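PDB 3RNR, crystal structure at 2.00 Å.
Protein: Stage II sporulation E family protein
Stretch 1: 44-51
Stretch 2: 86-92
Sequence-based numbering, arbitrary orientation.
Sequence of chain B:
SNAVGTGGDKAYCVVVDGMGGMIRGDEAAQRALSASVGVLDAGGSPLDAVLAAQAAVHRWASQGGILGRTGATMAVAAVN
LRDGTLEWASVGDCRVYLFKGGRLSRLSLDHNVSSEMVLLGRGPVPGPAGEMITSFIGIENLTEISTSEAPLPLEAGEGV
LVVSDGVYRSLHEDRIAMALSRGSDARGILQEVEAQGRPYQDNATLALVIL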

# COMPACT_ATOMS: atom_id res chain seq x y z
N GLY B 44 -9.06 -5.68 8.30
CA GLY B 44 -8.59 -5.99 9.64
C GLY B 44 -8.06 -4.76 10.38
O GLY B 44 -7.85 -3.70 9.78
N SER B 45 -7.85 -4.92 11.68
CA SER B 45 -7.36 -3.83 12.51
C SER B 45 -5.84 -3.75 12.46
O SER B 45 -5.16 -4.71 12.08
CB SER B 45 -7.81 -4.05 13.95
OG SER B 45 -7.09 -5.13 14.49
N PRO B 46 -5.28 -2.60 12.84
CA PRO B 46 -3.82 -2.48 12.93
C PRO B 46 -3.22 -3.55 13.84
O PRO B 46 -2.17 -4.10 13.52
CB PRO B 46 -3.63 -1.08 13.52
CG PRO B 46 -4.81 -0.30 12.94
CD PRO B 46 -5.96 -1.29 13.01
N LEU B 47 -3.86 -3.85 14.97
CA LEU B 47 -3.35 -4.89 15.85
C LEU B 47 -3.31 -6.27 15.17
O LEU B 47 -2.34 -7.01 15.30
CB LEU B 47 -4.17 -4.97 17.14
CG LEU B 47 -3.82 -6.10 18.11
CD1 LEU B 47 -2.36 -6.01 18.58
CD2 LEU B 47 -4.77 -6.04 19.32
N ASP B 48 -4.40 -6.64 14.49
CA ASP B 48 -4.41 -7.89 13.73
C ASP B 48 -3.31 -7.90 12.68
O ASP B 48 -2.70 -8.94 12.41
CB ASP B 48 -5.76 -8.08 13.04
CG ASP B 48 -6.87 -8.40 14.03
OD1 ASP B 48 -6.59 -8.96 15.11
OD2 ASP B 48 -8.03 -8.09 13.71
N ALA B 49 -3.06 -6.75 12.07
CA ALA B 49 -2.02 -6.66 11.04
C ALA B 49 -0.64 -6.91 11.67
O ALA B 49 0.19 -7.62 11.12
CB ALA B 49 -2.08 -5.30 10.34
N VAL B 50 -0.41 -6.32 12.84
CA VAL B 50 0.83 -6.57 13.57
C VAL B 50 0.97 -8.05 13.95
O VAL B 50 2.02 -8.65 13.76
CB VAL B 50 0.92 -5.71 14.86
CG1 VAL B 50 2.01 -6.26 15.81
CG2 VAL B 50 1.24 -4.26 14.48
N LEU B 51 -0.10 -8.65 14.44
CA LEU B 51 -0.06 -10.06 14.84
C LEU B 51 0.20 -10.97 13.64
O LEU B 51 0.92 -11.96 13.75
CB LEU B 51 -1.34 -10.46 15.57
CG LEU B 51 -1.54 -9.75 16.92
CD1 LEU B 51 -2.90 -10.11 17.54
CD2 LEU B 51 -0.40 -10.08 17.90
N LEU B 86 -10.27 6.13 14.36
CA LEU B 86 -8.90 5.77 14.13
C LEU B 86 -8.42 4.68 15.09
O LEU B 86 -8.68 4.76 16.30
CB LEU B 86 -8.03 7.01 14.35
CG LEU B 86 -6.51 6.82 14.41
CD1 LEU B 86 -5.98 6.40 13.04
CD2 LEU B 86 -5.85 8.11 14.86
N GLU B 87 -7.73 3.68 14.56
CA GLU B 87 -6.99 2.73 15.39
C GLU B 87 -5.53 2.68 14.92
O GLU B 87 -5.25 3.01 13.77
CB GLU B 87 -7.59 1.33 15.32
CG GLU B 87 -9.02 1.24 15.89
CD GLU B 87 -9.44 -0.19 16.10
OE1 GLU B 87 -9.54 -0.96 15.12
OE2 GLU B 87 -9.61 -0.56 17.27
N TRP B 88 -4.63 2.24 15.78
CA TRP B 88 -3.22 2.16 15.40
C TRP B 88 -2.49 1.13 16.24
O TRP B 88 -2.98 0.70 17.29
CB TRP B 88 -2.53 3.53 15.51
CG TRP B 88 -2.65 4.14 16.89
CD1 TRP B 88 -3.61 5.02 17.32
CD2 TRP B 88 -1.78 3.91 18.01
NE1 TRP B 88 -3.40 5.33 18.64
CE2 TRP B 88 -2.29 4.66 19.09
CE3 TRP B 88 -0.64 3.12 18.20
CZ2 TRP B 88 -1.68 4.66 20.35
CZ3 TRP B 88 -0.04 3.12 19.46
CH2 TRP B 88 -0.56 3.88 20.52
N ALA B 89 -1.33 0.69 15.75
CA ALA B 89 -0.48 -0.21 16.52
C ALA B 89 0.96 -0.05 16.08
O ALA B 89 1.23 0.31 14.92
CB ALA B 89 -0.95 -1.65 16.37
N SER B 90 1.90 -0.33 16.98
CA SER B 90 3.31 -0.23 16.60
C SER B 90 4.17 -1.14 17.44
O SER B 90 3.81 -1.49 18.57
CB SER B 90 3.80 1.22 16.65
OG SER B 90 3.93 1.68 17.98
N VAL B 91 5.29 -1.56 16.88
CA VAL B 91 6.23 -2.41 17.59
C VAL B 91 7.63 -1.94 17.28
O VAL B 91 8.02 -1.85 16.10
CB VAL B 91 6.07 -3.90 17.18
CG1 VAL B 91 7.13 -4.76 17.87
CG2 VAL B 91 4.67 -4.43 17.53
N GLY B 92 8.43 -1.72 18.31
CA GLY B 92 9.75 -1.16 18.09
C GLY B 92 9.81 0.36 18.15
O GLY B 92 9.22 0.98 19.04

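Packing of a helix on a strand relies on the alternation of a strand and the periodicity of a helix, and this pair from a Stage II sporulation E family protein is a compact example. At its centre lies Ala89, whose CB sits 4.0 Å from CB of Pro46 and 3.9 Å from CG2 of Val50. Pro46 and Val50 are one helical turn apart, linked by the backbone hydrogen bond from Val50 N to Pro46 O (2.9 Å), so both point toward the strand. Ala89 brings only a methyl to the contact, and the helix backbone is close to it: Leu47 N is 3.9 Å from Ala89 CB. Farther along, Val50 CG1 meets Val91 CG2 at 3.7 Å, two branched side chains in the t rotamer.

On the strand, Glu87, Ala89 and Val91 face the helix while Trp88 and Ser90 point away. Pro46, buried, also packs against the backbone, its CG 3.4 Å from Glu87 O. Proline suits this first helical turn, where its lack of an amide hydrogen costs no helical bond.

Toward the polar edge, Glu87 CB packs 3.9 Å from Pro46 CD, and the partly exposed Glu87 suits this place with an aliphatic base and a polar end. Ser45 caps the helix: its OG accepts from Asp48 N at 3.1 Å, nearly linearly. Ser45 CB lies 3.7 Å from Glu87 OE1, a van der Waals contact. No hydrogen bond crosses the interface; side-chain packing and contacts with the backbone bury 292 Å², both sides summed.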